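Local coordinates for protein PHOX (Pseudomonas fluorescens, PDB 4A9V) that hydrolyses phosphate monoesters as an alkaline phosphatase, using a complex iron-calcium cofactor carried by a beta-propeller, at residues Thr20-Ser25 against Pro561-Asn566; Lys28-Ser33 against Arg522-Gly527; Tyr96-Pro99 against Met103-Ser106. All coordinates share one frame; numbering follows the deposited sequence.

Interaction 1: Thr20-Ser25 against Pro561-Asn566; sequences TTDTIS and PEHLPN
D22 and H563 make the whole direct contact between two irregular loops, and CE1 of the imidazole is where it is closest. Two oxygens of the aspartate converge on this carbon: the backbone O of D22 lies 3.1 Å from CE1 of H563, at the ring edge and near its plane, and the carboxylate OD2 of D22 lies 3.4 Å from the same CE1. The carboxylate and ring planes are turned 74° apart, so the acid meets the rim of the imidazole without lying flat on it.

The firm side of the contact is the aspartate. With CG anti to the backbone N (chi1 -164°), its OD1 accepts bonds from S558 OG, on the facing loop, and from I529 N, just before strand 532-538, while OD2 accepts one from T559 N. The histidine is tied to the same neighbourhood, since its ND1 is hydrogen-bonded to T559 OG1; T559 thus engages both residues and helps to set the rotation of the imidazole. The nearby carboxylate would probably make protonation of the ring somewhat easier.

The other side is loose. H563 is exposed, and P561 C lies over one ring face, 4.1 Å above the plane and toward the rim. Only 92 Å² of surface is buried in total, counting both segments.

D22 is the centre of an inverse gamma turn, marked by a weak bond from T23 N to T21 O (3.0 Å). At this turn the backbone O of D22 faces the imidazole edge, with OD2 beside it. The contact joins the loop leading into strand 30-37 to the connection between strands 544-550 and 572-578; these strands, with 532-538, form a four-stranded antiparallel sheet whose mixing of N- and C-terminal strands is consistent with the closure of a beta-propeller.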
# COMPACT_ATOMS: atom_id res chain seq x y z
N THR A 20 7.04 -20.04 -13.18
CA THR A 20 7.68 -20.34 -11.91
C THR A 20 9.16 -19.96 -11.92
O THR A 20 9.86 -20.16 -10.93
CB THR A 20 7.55 -21.84 -11.58
OG1 THR A 20 8.12 -22.61 -12.64
CG2 THR A 20 6.09 -22.22 -11.43
N THR A 21 9.61 -19.33 -13.00
CA THR A 21 11.02 -18.99 -13.18
C THR A 21 11.42 -17.75 -12.38
O THR A 21 10.57 -16.94 -11.98
CB THR A 21 11.31 -18.74 -14.67
OG1 THR A 21 10.35 -17.82 -15.19
CG2 THR A 21 11.25 -20.05 -15.45
N ASP A 22 12.72 -17.61 -12.14
CA ASP A 22 13.28 -16.48 -11.40
C ASP A 22 13.56 -15.32 -12.35
O ASP A 22 14.67 -14.78 -12.39
CB ASP A 22 14.56 -16.92 -10.68
CG ASP A 22 14.99 -15.94 -9.60
OD1 ASP A 22 14.10 -15.31 -8.98
OD2 ASP A 22 16.20 -15.89 -9.31
N THR A 23 12.52 -14.92 -13.08
CA THR A 23 12.62 -13.93 -14.15
C THR A 23 11.32 -13.13 -14.21
O THR A 23 10.30 -13.53 -13.64
CB THR A 23 12.82 -14.61 -15.52
OG1 THR A 23 11.66 -15.38 -15.85
CG2 THR A 23 14.05 -15.50 -15.51
N ILE A 24 11.32 -12.05 -15.00
CA ILE A 24 10.09 -11.40 -15.45
C ILE A 24 9.64 -12.03 -16.76
O ILE A 24 10.40 -12.11 -17.71
CB ILE A 24 10.34 -9.90 -15.70
CG1 ILE A 24 10.81 -9.19 -14.43
CG2 ILE A 24 9.10 -9.24 -16.28
CD1 ILE A 24 9.71 -8.94 -13.43
N SER A 25 8.38 -12.45 -16.81
CA SER A 25 7.76 -12.92 -18.04
C SER A 25 6.69 -11.92 -18.47
O SER A 25 5.91 -11.46 -17.63
CB SER A 25 7.12 -14.29 -17.79
OG SER A 25 8.07 -15.22 -17.31
N PRO A 561 17.70 -9.15 -9.45
CA PRO A 561 17.74 -9.15 -10.91
C PRO A 561 19.10 -9.45 -11.52
O PRO A 561 19.18 -9.63 -12.73
CB PRO A 561 17.34 -7.71 -11.25
CG PRO A 561 17.90 -6.90 -10.13
CD PRO A 561 17.76 -7.77 -8.91
N GLU A 562 20.18 -9.37 -10.74
CA GLU A 562 21.52 -9.40 -11.33
C GLU A 562 21.96 -10.82 -11.71
O GLU A 562 22.82 -11.00 -12.57
CB GLU A 562 22.54 -8.76 -10.40
CG GLU A 562 22.33 -7.27 -10.19
CD GLU A 562 23.16 -6.73 -9.04
OE1 GLU A 562 22.72 -6.82 -7.88
OE2 GLU A 562 24.26 -6.19 -9.31
N HIS A 563 21.41 -11.82 -11.02
CA HIS A 563 21.75 -13.22 -11.26
C HIS A 563 23.24 -13.46 -11.29
O HIS A 563 23.75 -14.23 -12.11
CB HIS A 563 21.10 -13.71 -12.54
CG HIS A 563 19.60 -13.67 -12.51
ND1 HIS A 563 18.88 -14.20 -11.49
CD2 HIS A 563 18.69 -13.05 -13.35
CE1 HIS A 563 17.57 -14.01 -11.73
NE2 HIS A 563 17.45 -13.29 -12.85
N LEU A 564 23.93 -12.90 -10.31
CA LEU A 564 25.31 -13.26 -10.07
C LEU A 564 25.35 -14.64 -9.44
O LEU A 564 24.41 -15.04 -8.77
CB LEU A 564 25.98 -12.23 -9.16
CG LEU A 564 25.92 -10.78 -9.65
CD1 LEU A 564 26.62 -9.85 -8.68
CD2 LEU A 564 26.53 -10.65 -11.04
N PRO A 565 26.45 -15.38 -9.64
CA PRO A 565 26.54 -16.69 -9.00
C PRO A 565 26.53 -16.56 -7.48
O PRO A 565 27.25 -15.74 -6.92
CB PRO A 565 27.87 -17.25 -9.49
CG PRO A 565 28.63 -16.10 -10.05
CD PRO A 565 27.62 -15.08 -10.48
N ASN A 566 25.64 -17.31 -6.83
CA ASN A 566 25.42 -17.17 -5.40
C ASN A 566 25.11 -15.73 -5.02
O ASN A 566 25.45 -15.28 -3.92
CB ASN A 566 26.63 -17.65 -4.62
CG ASN A 566 26.26 -18.22 -3.27
OD1 ASN A 566 25.08 -18.41 -2.97
ND2 ASN A 566 27.25 -18.36 -2.39

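Interaction 2: Lys28-Ser33 against Arg522-Gly527; sequences KGYKSS and RRFMVG
Y30 and F524 meet as a T-shaped (edge-to-face) pair, F524 giving the edge and Y30 the face; the ring centroids are 5.0 Å apart and the planes stand at 86°. From CB, which points toward strand 521-526, CG lies anti to the carbonyl carbon, beside the backbone N (chi1 -79°), which turns the ring's face to F524. Across the face, offset toward the rim, CD2 of Y30 lies 3.8 Å from F524 CZ, and CE2 of Y30 meets that same CZ at 3.7 Å. Further out, CZ of Y30 sits 3.8 Å from F524 CE1. At the tip OH turns to another partner, the backbone N of G585. An alanine in place of Y30 is likely to deprive the F524 edge of the face it packs against and G585 N of its hydroxyl mate.

F524 and M525 both face M511 in a classic beta bulge, and CG of F524, anti to its own N (chi1 176°), extends the ring toward Y30. Both residues are buried. The pair bridges the outermost strands of two adjoining antiparallel sheets: I576 on strand 572-578 touches both rings, while W490 of strand 489-493 meets F524 edge-to-face, with L26 and P27 also against it.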
# COMPACT_ATOMS: atom_id res chain seq x y z
N LYS A 28 4.42 -11.19 -25.78
CA LYS A 28 5.25 -10.93 -26.94
C LYS A 28 5.28 -9.43 -27.24
O LYS A 28 4.26 -8.76 -27.15
CB LYS A 28 4.73 -11.70 -28.16
CG LYS A 28 5.22 -13.14 -28.24
CD LYS A 28 4.28 -14.11 -27.54
CE LYS A 28 3.41 -14.86 -28.52
NZ LYS A 28 2.03 -14.29 -28.62
N GLY A 29 6.46 -8.92 -27.57
CA GLY A 29 6.60 -7.53 -27.95
C GLY A 29 6.83 -6.58 -26.79
O GLY A 29 6.92 -5.37 -26.99
N TYR A 30 6.98 -7.13 -25.59
CA TYR A 30 7.23 -6.34 -24.38
C TYR A 30 8.62 -6.61 -23.84
O TYR A 30 9.16 -7.71 -23.99
CB TYR A 30 6.19 -6.66 -23.30
CG TYR A 30 4.86 -5.97 -23.53
CD1 TYR A 30 3.89 -6.51 -24.36
CD2 TYR A 30 4.61 -4.73 -22.96
CE1 TYR A 30 2.70 -5.85 -24.59
CE2 TYR A 30 3.41 -4.09 -23.15
CZ TYR A 30 2.45 -4.65 -23.96
OH TYR A 30 1.28 -3.96 -24.16
N LYS A 31 9.19 -5.63 -23.16
CA LYS A 31 10.49 -5.79 -22.53
C LYS A 31 10.51 -5.10 -21.18
O LYS A 31 9.63 -4.30 -20.86
CB LYS A 31 11.60 -5.25 -23.43
CG LYS A 31 11.44 -3.79 -23.83
CD LYS A 31 12.49 -3.39 -24.86
CE LYS A 31 12.16 -2.05 -25.49
NZ LYS A 31 12.17 -0.93 -24.50
N SER A 32 11.48 -5.49 -20.37
CA SER A 32 11.64 -4.94 -19.03
C SER A 32 13.09 -4.58 -18.77
O SER A 32 14.00 -5.16 -19.35
CB SER A 32 11.16 -5.94 -17.96
OG SER A 32 11.98 -7.09 -17.91
N SER A 33 13.26 -3.55 -17.95
CA SER A 33 14.57 -3.08 -17.52
C SER A 33 14.48 -2.72 -16.04
O SER A 33 13.46 -2.23 -15.59
CB SER A 33 14.96 -1.84 -18.34
OG SER A 33 16.33 -1.52 -18.17
N ARG A 522 -6.90 -10.73 -18.18
CA ARG A 522 -5.79 -11.41 -18.84
C ARG A 522 -4.51 -11.25 -18.02
O ARG A 522 -4.21 -10.17 -17.52
CB ARG A 522 -5.57 -10.85 -20.25
CG ARG A 522 -6.75 -11.07 -21.17
CD ARG A 522 -6.47 -10.60 -22.59
NE ARG A 522 -7.68 -10.69 -23.38
CZ ARG A 522 -7.76 -10.44 -24.67
NH1 ARG A 522 -6.68 -10.09 -25.35
NH2 ARG A 522 -8.93 -10.50 -25.27
N ARG A 523 -3.73 -12.32 -17.91
CA ARG A 523 -2.44 -12.25 -17.24
C ARG A 523 -1.42 -11.55 -18.12
O ARG A 523 -1.28 -11.88 -19.30
CB ARG A 523 -1.94 -13.65 -16.87
CG ARG A 523 -0.75 -13.64 -15.94
CD ARG A 523 -0.26 -15.04 -15.59
NE ARG A 523 -1.25 -15.80 -14.84
CZ ARG A 523 -1.96 -16.81 -15.34
NH1 ARG A 523 -1.83 -17.19 -16.60
NH2 ARG A 523 -2.78 -17.49 -14.55
N PHE A 524 -0.71 -10.58 -17.54
CA PHE A 524 0.21 -9.72 -18.28
C PHE A 524 1.68 -9.98 -17.94
O PHE A 524 2.52 -9.95 -18.83
CB PHE A 524 -0.14 -8.24 -18.02
CG PHE A 524 0.81 -7.27 -18.66
CD1 PHE A 524 0.69 -6.93 -19.99
CD2 PHE A 524 1.81 -6.67 -17.91
CE1 PHE A 524 1.58 -6.05 -20.58
CE2 PHE A 524 2.68 -5.76 -18.49
CZ PHE A 524 2.55 -5.44 -19.82
N MET A 525 1.99 -10.16 -16.65
CA MET A 525 3.38 -10.30 -16.21
C MET A 525 3.44 -11.34 -15.09
O MET A 525 2.55 -11.40 -14.24
CB MET A 525 3.92 -8.96 -15.69
CG MET A 525 5.39 -8.99 -15.32
SD MET A 525 5.97 -7.43 -14.63
CE MET A 525 5.41 -7.60 -12.94
N VAL A 526 4.51 -12.12 -15.07
CA VAL A 526 4.84 -12.95 -13.93
C VAL A 526 6.21 -12.55 -13.41
O VAL A 526 7.13 -12.26 -14.18
CB VAL A 526 4.83 -14.45 -14.28
CG1 VAL A 526 5.12 -15.27 -13.03
CG2 VAL A 526 3.51 -14.86 -14.91
N GLY A 527 6.31 -12.43 -12.09
CA GLY A 527 7.55 -12.04 -11.44
C GLY A 527 8.40 -13.21 -10.99
O GLY A 527 8.03 -14.38 -11.17

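Interaction 3: Tyr96-Pro99 against Met103-Ser106; sequences YLYP and MPQS. With EDO (1,2-ethanediol), chain J.
The phenol ring of Y98 meets P104 obliquely, the pyrrolidine lying by its hydroxyl end, while one ring face is covered by L97 CD2, 3.6 Å above the plane and offset toward the rim. The rings of H100 and Y94 also meet it, with planes at about 20° and 40° to that of Y98. This is a helix-loop-helix connection: Y98 is the first residue to leave the helical conformation after helix 94-97, and S106 is the N-cap of helix 107-115, its OG bonded to D109 N.

Across the loop the contact is apolar and concentrated at the far end of the tyrosine. OH of Y98 is 3.5 Å from P104 CG and 3.9 Å from P104 CB, whereas CE2 of Y98 stands 4.2 Å from P104 CG. M103 adds its backbone, with its C atom 4.4 Å from Y98 CE2. The phenol oxygen lies beside proline carbons, yet its polar need is met by D109 O in the following helix, a bond that fixes the end of the ring. P104 packs in turn on D109 and V110 of that helix and on Y94 of the preceding one, so it is wedged between the two.

At the backbone of Y98 a bound 1,2-ethanediol, probably from the crystallisation liquor and also bonded to K568 NZ, donates from its O2 to Y98 O at 2.8 Å.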
# COMPACT_ATOMS: atom_id res chain seq x y z
N TYR A 96 19.32 -10.81 4.21
CA TYR A 96 20.14 -10.11 3.23
C TYR A 96 20.72 -8.80 3.76
O TYR A 96 21.72 -8.31 3.24
CB TYR A 96 19.34 -9.85 1.94
CG TYR A 96 18.78 -11.11 1.33
CD1 TYR A 96 19.59 -12.19 1.03
CD2 TYR A 96 17.43 -11.20 1.01
CE1 TYR A 96 19.07 -13.34 0.48
CE2 TYR A 96 16.90 -12.34 0.44
CZ TYR A 96 17.73 -13.42 0.19
OH TYR A 96 17.23 -14.59 -0.33
N LEU A 97 20.09 -8.20 4.77
CA LEU A 97 20.48 -6.87 5.21
C LEU A 97 21.83 -6.88 5.92
O LEU A 97 22.64 -5.96 5.75
CB LEU A 97 19.40 -6.29 6.13
CG LEU A 97 19.69 -4.88 6.66
CD1 LEU A 97 19.84 -3.87 5.53
CD2 LEU A 97 18.60 -4.44 7.63
N TYR A 98 22.03 -7.87 6.79
CA TYR A 98 23.21 -7.95 7.65
C TYR A 98 24.12 -9.07 7.16
O TYR A 98 23.63 -10.10 6.70
CB TYR A 98 22.79 -8.25 9.09
CG TYR A 98 21.77 -7.29 9.65
CD1 TYR A 98 22.04 -5.94 9.80
CD2 TYR A 98 20.52 -7.75 10.05
CE1 TYR A 98 21.13 -5.08 10.38
CE2 TYR A 98 19.60 -6.91 10.66
CZ TYR A 98 19.90 -5.58 10.79
OH TYR A 98 18.94 -4.75 11.35
N PRO A 99 25.43 -8.97 7.42
CA PRO A 99 26.30 -10.09 7.04
C PRO A 99 25.93 -11.37 7.79
O PRO A 99 26.05 -12.46 7.23
CB PRO A 99 27.70 -9.62 7.44
CG PRO A 99 27.60 -8.16 7.65
CD PRO A 99 26.18 -7.85 8.01
N MET A 103 18.80 -11.57 13.36
CA MET A 103 18.20 -10.46 14.08
C MET A 103 19.21 -9.35 14.33
O MET A 103 20.39 -9.61 14.51
CB MET A 103 17.64 -10.94 15.42
CG MET A 103 16.48 -11.91 15.26
SD MET A 103 15.05 -11.10 14.51
CE MET A 103 13.97 -12.50 14.22
N PRO A 104 18.72 -8.11 14.52
CA PRO A 104 19.62 -7.02 14.88
C PRO A 104 20.41 -7.34 16.15
O PRO A 104 19.86 -7.90 17.09
CB PRO A 104 18.66 -5.85 15.12
CG PRO A 104 17.49 -6.15 14.23
CD PRO A 104 17.35 -7.65 14.26
N GLN A 105 21.69 -6.97 16.16
CA GLN A 105 22.58 -7.29 17.27
C GLN A 105 23.02 -6.06 18.05
O GLN A 105 23.85 -6.16 18.95
CB GLN A 105 23.83 -8.00 16.74
CG GLN A 105 23.51 -9.32 16.09
CD GLN A 105 24.75 -10.05 15.60
OE1 GLN A 105 25.85 -9.50 15.56
NE2 GLN A 105 24.54 -11.26 15.12
N SER A 106 22.62 -4.88 17.59
CA SER A 106 23.15 -3.64 18.13
C SER A 106 22.21 -2.50 17.80
O SER A 106 21.38 -2.61 16.89
CB SER A 106 24.51 -3.36 17.52
OG SER A 106 24.40 -3.09 16.14
C1 EDO J . 25.12 -12.64 3.19
O1 EDO J . 25.30 -11.67 2.15
C2 EDO J . 24.07 -12.15 4.19
O2 EDO J . 23.87 -10.74 4.01

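Overall arrangement
Interactions 1 and 2 form one continuous region, with centres 15 Å apart: S25 N lies 2.9 Å from V526 O, a probable hydrogen bond, and I24 CG2 packs 3.8 Å from M525 CG. Residues 20-25 therefore carry the chain from the loop contact of interaction 1 to the edge of strand 521-526, just before strand 30-37 enters interaction 2. Interaction 3 stands apart, its centre about 24 Å from that of interaction 1 and about 35 Å from that of interaction 2, with nearest atoms about 8 and 14 Å away. All three lie away from the residues that bind the iron-calcium cofactor; they are structural packing in the surrounding fold.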